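Cellulase from Bacteroides salanitronis probably hydrolyses internal beta-1,4-glucosidic bonds of cellulose and related plant polysaccharides, as a broad-specificity endoglucanase of glycoside hydrolase family 5. Local coordinates of one contact, PDB 6WQY (chain A, 1.05 Å), residues S74-V79 and I116-H121, beside the matching contact of the related endoglucanase from Ruminococcus champanellensis, PDB 6WQP (chain B, 1.60 Å), residues T73-V78 and I115-H120. Both blocks share one frame: the second was fitted to the first on N, CA, C and O of the twelve residues, RMSD 0.31 Å. Numbering follows each deposited sequence.

Structure 1 (6WQY); sequences SVRIPV and IINIHH.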
loop_
_atom_site.group_PDB
_atom_site.type_symbol
_atom_site.label_atom_id
_atom_site.label_comp_id
_atom_site.label_asym_id
_atom_site.label_seq_id
_atom_site.Cartn_x
_atom_site.Cartn_y
_atom_site.Cartn_z
ATOM N N SER A 74 7.924 8.898 -0.809
ATOM C CA SER A 74 7.235 8.191 0.254
ATOM C C SER A 74 7.536 6.700 0.163
ATOM O O SER A 74 7.701 6.163 -0.933
ATOM C CB SER A 74 5.717 8.383 0.115
ATOM O OG SER A 74 5.372 9.760 0.099
ATOM N N VAL A 75 7.554 6.024 1.312
ATOM C CA VAL A 75 7.768 4.580 1.357
ATOM C C VAL A 75 6.648 3.920 2.135
ATOM O O VAL A 75 6.374 4.297 3.284
ATOM C CB VAL A 75 9.123 4.236 2.000
ATOM C CG1 VAL A 75 9.315 2.743 2.081
ATOM C CG2 VAL A 75 10.244 4.862 1.205
ATOM N N ARG A 76 6.048 2.885 1.549
ATOM C CA ARG A 76 5.136 2.016 2.274
ATOM C C ARG A 76 5.936 0.855 2.828
ATOM O O ARG A 76 6.718 0.216 2.108
ATOM C CB ARG A 76 4.012 1.548 1.356
ATOM C CG ARG A 76 2.977 0.632 2.007
ATOM C CD ARG A 76 1.740 0.549 1.148
ATOM N NE ARG A 76 0.697 -0.369 1.584
ATOM C CZ ARG A 76 0.567 -1.629 1.192
ATOM N NH1 ARG A 76 1.492 -2.224 0.456
ATOM N NH2 ARG A 76 -0.521 -2.293 1.561
ATOM N N ILE A 77 5.758 0.617 4.121
ATOM C CA ILE A 77 6.466 -0.390 4.897
ATOM C C ILE A 77 5.409 -1.398 5.341
ATOM O O ILE A 77 4.815 -1.263 6.427
ATOM C CB ILE A 77 7.157 0.252 6.116
ATOM C CG1 ILE A 77 8.139 1.353 5.698
ATOM C CG2 ILE A 77 7.865 -0.817 6.944
ATOM C CD1 ILE A 77 8.511 2.304 6.817
ATOM N N PRO A 78 5.130 -2.422 4.544
ATOM C CA PRO A 78 4.208 -3.470 4.992
ATOM C C PRO A 78 4.802 -4.178 6.198
ATOM O O PRO A 78 5.996 -4.496 6.215
ATOM C CB PRO A 78 4.093 -4.395 3.781
ATOM C CG PRO A 78 5.124 -4.010 2.844
ATOM C CD PRO A 78 5.622 -2.649 3.179
ATOM N N VAL A 79 3.961 -4.456 7.201
ATOM C CA VAL A 79 4.421 -5.134 8.411
ATOM C C VAL A 79 3.463 -6.282 8.714
ATOM O O VAL A 79 2.271 -6.054 8.948
ATOM C CB VAL A 79 4.498 -4.207 9.636
ATOM C CG1 VAL A 79 5.023 -5.003 10.836
ATOM C CG2 VAL A 79 5.375 -3.002 9.367
ATOM N N ILE A 116 4.453 4.884 5.382
ATOM C CA ILE A 116 3.192 4.239 5.737
ATOM C C ILE A 116 3.541 2.922 6.417
ATOM O O ILE A 116 4.355 2.169 5.885
ATOM C CB ILE A 116 2.330 3.942 4.494
ATOM C CG1 ILE A 116 2.057 5.207 3.676
ATOM C CG2 ILE A 116 1.022 3.264 4.914
ATOM C CD1 ILE A 116 1.286 4.947 2.393
ATOM N N ILE A 117 2.920 2.618 7.563
ATOM C CA ILE A 117 3.017 1.286 8.168
ATOM C C ILE A 117 1.604 0.710 8.255
ATOM O O ILE A 117 0.621 1.449 8.330
ATOM C CB ILE A 117 3.702 1.288 9.548
ATOM C CG1 ILE A 117 3.006 2.216 10.542
ATOM C CG2 ILE A 117 5.181 1.643 9.393
ATOM C CD1 ILE A 117 3.569 2.156 11.947
ATOM N N ASN A 118 1.507 -0.622 8.285
ATOM C CA ASN A 118 0.195 -1.265 8.252
ATOM C C ASN A 118 0.207 -2.557 9.078
ATOM O O ASN A 118 1.153 -2.864 9.808
ATOM C CB ASN A 118 -0.267 -1.503 6.800
ATOM C CG ASN A 118 0.446 -2.669 6.135
ATOM O OD1 ASN A 118 1.333 -3.288 6.733
ATOM N ND2 ASN A 118 0.070 -2.961 4.905
ATOM N N ILE A 119 -0.910 -3.279 8.988
ATOM C CA ILE A 119 -1.018 -4.700 9.320
ATOM C C ILE A 119 -1.155 -5.439 7.993
ATOM O O ILE A 119 -2.104 -5.184 7.240
ATOM C CB ILE A 119 -2.212 -4.969 10.248
ATOM C CG1 ILE A 119 -2.006 -4.309 11.611
ATOM C CG2 ILE A 119 -2.453 -6.467 10.372
ATOM C CD1 ILE A 119 -3.188 -4.455 12.559
ATOM N N HIS A 120 -0.210 -6.341 7.691
ATOM C CA HIS A 120 -0.097 -6.868 6.332
ATOM C C HIS A 120 -0.579 -8.309 6.281
ATOM O O HIS A 120 -1.800 -8.543 6.190
ATOM C CB HIS A 120 1.308 -6.616 5.768
ATOM C CG HIS A 120 1.370 -6.609 4.282
ATOM N ND1 HIS A 120 1.014 -5.502 3.532
ATOM C CD2 HIS A 120 1.772 -7.568 3.414
ATOM C CE1 HIS A 120 1.229 -5.793 2.258
ATOM N NE2 HIS A 120 1.678 -7.039 2.154
ATOM N N HIS A 121 0.311 -9.317 6.288
ATOM C CA HIS A 121 -0.142 -10.696 6.029
ATOM C C HIS A 121 -0.900 -11.329 7.190
ATOM O O HIS A 121 -1.422 -12.435 7.025
ATOM C CB HIS A 121 0.993 -11.572 5.534
ATOM C CG HIS A 121 1.424 -11.246 4.144
ATOM N ND1 HIS A 121 0.528 -10.965 3.134
ATOM C CD2 HIS A 121 2.666 -11.159 3.601
ATOM C CE1 HIS A 121 1.212 -10.730 2.025
ATOM N NE2 HIS A 121 2.511 -10.845 2.275
#
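Ile-117 holds CG1 between its backbone N and carbonyl carbon (chi1 57°), which leaves CG2 facing Ile-77, 4.1 Å from its CB, and sends CD1 off among the helices. The contact joins neighbouring parallel strands 74-77 and 114-118 of the eight-stranded TIM barrel, a beta-alpha-beta crossover through helix 95-110. Ile-77 rests on Val-104 of that helix, Ile-119 on Leu-149 and Trp-153 of helix 139-159. Ser-74 OG is hydrogen-bonded to Leu-31 O. Backbone bonds Ile-116 N to Val-75 O and Ile-77 N to Ile-116 O tie the strands. Asn-118 works in two directions: OD1 accepts Val-79 N across the contact at 2.9 Å, and ND2 bonds nearly straight (166°) to His-120 ND1 of its own segment, 3.0 Å away in the ring plane. Pro-78 CB makes a CH-pi contact over one His-120 face, 3.5 Å from the centroid. On the other side of the sheet from Ile-77, extended Arg-76 forms salt bridges to Glu-170 and Glu-309 and a hydrogen bond to Asn-36; Asn-118 ND2 lies over its guanidinium, 3.5 Å from NH2, two donors without a bond. Such polar groups at C-terminal strand ends are consistent with the active-site end of a family 5 barrel.

Comparison
The sharpest difference is at Ile-117(A) / Leu-116(B), where branching moves from CB to CG. The CB atoms coincide within the error, but CG1 and CG2 of Ile-117(A) have no counterpart in Leu-116(B), and CG and CD1 of Leu-116(B) have none in Ile-117(A). Only the far ends come near each other again: CD1 of Ile-117(A) and CD2 of Leu-116(B) are 0.9 Å apart. Apolar bulk is thus moved around the same buried place rather than removed, and the neighbour Ile-77(A) / Val-76(B) is touched in both.

That neighbour is exchanged too. CG1 of Ile-77(A) falls on CG2 of Val-76(B) and CG2 of Ile-77(A) on CG1 of Val-76(B), each pair 0.2 Å apart, so valine keeps both branches and its reach is shortened by one methyl, CD1. The touch on Ile-116(A) O / Ile-115(B) O is kept, and the backbone bond to that oxygen is found in both.

Arg-76(A), Asn-118(A) and His-120(A) keep their places with their counterparts, and so do the amide bonds to Val-79(A) N / Val-78(B) N and to His-120(A) ND1 / His-119(B) ND1.

At Ser-74(A) / Thr-73(B) the hydroxyl stays, OG and OG1 being 0.2 Å apart, while CG2 of Thr-73(B) is extra buried apolar bulk with no counterpart in the side chain of Ser-74(A). Ile-119(A) and Ile-118(B) are modelled with different turns, chi1 -66° against 77°: CG2 of Ile-118(B) lies near the place of CG1 of Ile-119(A), while the CD1 atoms stand 2.2 Å apart. The backbone turns differently at the last residue, psi -2° at His-121(A) against 75° at His-120(B).

Structure 2 (6WQP); sequences TVRVPV and ILNIHH.
In Leu-116 the CG branch stands trans to the backbone N (chi1 176°), and the second torsion (chi2 66°) turns CD1 onto CG2 of Val-78 at 3.5 Å. CG1 of Val-76 lies farther from that CD1, at 4.4 Å. Leu-116 rests on Val-100 of helix 94-108, Ile-118 on Leu-139 and Trp-143 of helix 129-149. Thr-73 CG2 lies 4.3 Å from Ile-115 CD1. Backbone bonds Ile-115 N to Val-74 O and Val-76 N to Ile-115 O tie the strands. Asn-117 works in two directions: OD1 accepts Val-78 N across the contact at 3.0 Å, and ND2 bonds nearly straight (160°) to His-119 ND1 of its own segment, 3.2 Å away in the ring plane. Pro-77 CB makes a CH-pi contact over one His-119 face, 3.6 Å from the centroid. On the other side of the sheet from Val-76, extended Arg-75 forms a salt bridge to Glu-160 and hydrogen bonds to Gln-288 and Asn-28; Asn-117 ND2 lies over its guanidinium, 3.4 Å from NH2, two donors without a bond. This polar cluster would suit the active-site end of a family 5 barrel.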
loop_
_atom_site.group_PDB
_atom_site.type_symbol
_atom_site.label_atom_id
_atom_site.label_comp_id
_atom_site.label_asym_id
_atom_site.label_seq_id
_atom_site.Cartn_x
_atom_site.Cartn_y
_atom_site.Cartn_z
ATOM N N THR B 73 8.137 8.830 -0.651
ATOM C CA THR B 73 7.246 8.100 0.241
ATOM C C THR B 73 7.600 6.619 0.185
ATOM O O THR B 73 7.819 6.065 -0.902
ATOM C CB THR B 73 5.772 8.283 -0.165
ATOM O OG1 THR B 73 5.412 9.661 -0.113
ATOM C CG2 THR B 73 4.854 7.469 0.765
ATOM N N VAL B 74 7.642 5.972 1.352
ATOM C CA VAL B 74 7.887 4.542 1.451
ATOM C C VAL B 74 6.743 3.922 2.245
ATOM O O VAL B 74 6.439 4.374 3.355
ATOM C CB VAL B 74 9.242 4.232 2.120
ATOM C CG1 VAL B 74 9.356 2.738 2.391
ATOM C CG2 VAL B 74 10.384 4.706 1.251
ATOM N N ARG B 75 6.092 2.917 1.660
ATOM C CA ARG B 75 5.147 2.085 2.387
ATOM C C ARG B 75 5.915 0.900 2.960
ATOM O O ARG B 75 6.660 0.224 2.232
ATOM C CB ARG B 75 4.017 1.585 1.487
ATOM C CG ARG B 75 2.970 0.687 2.204
ATOM C CD ARG B 75 1.745 0.599 1.308
ATOM N NE ARG B 75 0.614 -0.246 1.717
ATOM C CZ ARG B 75 0.401 -1.490 1.293
ATOM N NH1 ARG B 75 1.278 -2.103 0.504
ATOM N NH2 ARG B 75 -0.694 -2.141 1.676
ATOM N N VAL B 76 5.754 0.680 4.263
ATOM C CA VAL B 76 6.438 -0.373 5.007
ATOM C C VAL B 76 5.398 -1.425 5.371
ATOM O O VAL B 76 4.769 -1.330 6.435
ATOM C CB VAL B 76 7.122 0.198 6.257
ATOM C CG1 VAL B 76 7.776 -0.917 7.074
ATOM C CG2 VAL B 76 8.127 1.271 5.889
ATOM N N PRO B 77 5.148 -2.410 4.505
ATOM C CA PRO B 77 4.196 -3.474 4.858
ATOM C C PRO B 77 4.780 -4.335 5.966
ATOM O O PRO B 77 5.946 -4.732 5.907
ATOM C CB PRO B 77 4.031 -4.262 3.552
ATOM C CG PRO B 77 5.317 -4.011 2.803
ATOM C CD PRO B 77 5.743 -2.607 3.173
ATOM N N VAL B 78 3.974 -4.601 6.990
ATOM C CA VAL B 78 4.444 -5.337 8.159
ATOM C C VAL B 78 3.447 -6.429 8.486
ATOM O O VAL B 78 2.272 -6.143 8.749
ATOM C CB VAL B 78 4.649 -4.420 9.374
ATOM C CG1 VAL B 78 5.018 -5.260 10.604
ATOM C CG2 VAL B 78 5.708 -3.394 9.115
ATOM N N ILE B 115 4.186 4.967 5.347
ATOM C CA ILE B 115 2.925 4.287 5.617
ATOM C C ILE B 115 3.242 2.954 6.293
ATOM O O ILE B 115 3.948 2.111 5.725
ATOM C CB ILE B 115 2.108 4.058 4.340
ATOM C CG1 ILE B 115 1.778 5.385 3.654
ATOM C CG2 ILE B 115 0.835 3.258 4.678
ATOM C CD1 ILE B 115 1.481 5.234 2.172
ATOM N N LEU B 116 2.688 2.757 7.487
ATOM C CA LEU B 116 2.893 1.556 8.293
ATOM C C LEU B 116 1.558 0.846 8.433
ATOM O O LEU B 116 0.570 1.471 8.804
ATOM C CB LEU B 116 3.436 1.911 9.664
ATOM C CG LEU B 116 3.623 0.768 10.668
ATOM C CD1 LEU B 116 4.706 -0.155 10.154
ATOM C CD2 LEU B 116 3.938 1.330 12.040
ATOM N N ASN B 117 1.533 -0.458 8.142
ATOM C CA ASN B 117 0.263 -1.170 8.215
ATOM C C ASN B 117 0.328 -2.452 9.034
ATOM O O ASN B 117 1.330 -2.717 9.691
ATOM C CB ASN B 117 -0.248 -1.515 6.808
ATOM C CG ASN B 117 0.489 -2.695 6.155
ATOM O OD1 ASN B 117 1.256 -3.433 6.793
ATOM N ND2 ASN B 117 0.239 -2.885 4.867
ATOM N N ILE B 118 -0.748 -3.242 9.012
ATOM C CA ILE B 118 -0.680 -4.684 9.246
ATOM C C ILE B 118 -0.932 -5.342 7.899
ATOM O O ILE B 118 -1.717 -4.821 7.095
ATOM C CB ILE B 118 -1.674 -5.185 10.316
ATOM C CG1 ILE B 118 -3.102 -5.287 9.779
ATOM C CG2 ILE B 118 -1.618 -4.290 11.548
ATOM C CD1 ILE B 118 -4.123 -5.545 10.875
ATOM N N HIS B 119 -0.255 -6.465 7.628
ATOM C CA HIS B 119 -0.199 -6.988 6.268
ATOM C C HIS B 119 -0.777 -8.390 6.237
ATOM O O HIS B 119 -2.004 -8.548 6.146
ATOM C CB HIS B 119 1.232 -6.881 5.719
ATOM C CG HIS B 119 1.306 -6.795 4.223
ATOM N ND1 HIS B 119 0.988 -5.653 3.520
ATOM C CD2 HIS B 119 1.664 -7.714 3.297
ATOM C CE1 HIS B 119 1.153 -5.868 2.227
ATOM N NE2 HIS B 119 1.556 -7.114 2.064
ATOM N N HIS B 120 0.037 -9.449 6.260
ATOM C CA HIS B 120 -0.498 -10.792 6.003
ATOM C C HIS B 120 -1.067 -11.404 7.283
ATOM O O HIS B 120 -0.503 -12.325 7.890
ATOM C CB HIS B 120 0.558 -11.710 5.402
ATOM C CG HIS B 120 0.983 -11.318 4.022
ATOM N ND1 HIS B 120 0.079 -10.992 3.031
ATOM C CD2 HIS B 120 2.213 -11.200 3.468
ATOM C CE1 HIS B 120 0.740 -10.682 1.927
ATOM N NE2 HIS B 120 2.035 -10.799 2.167
#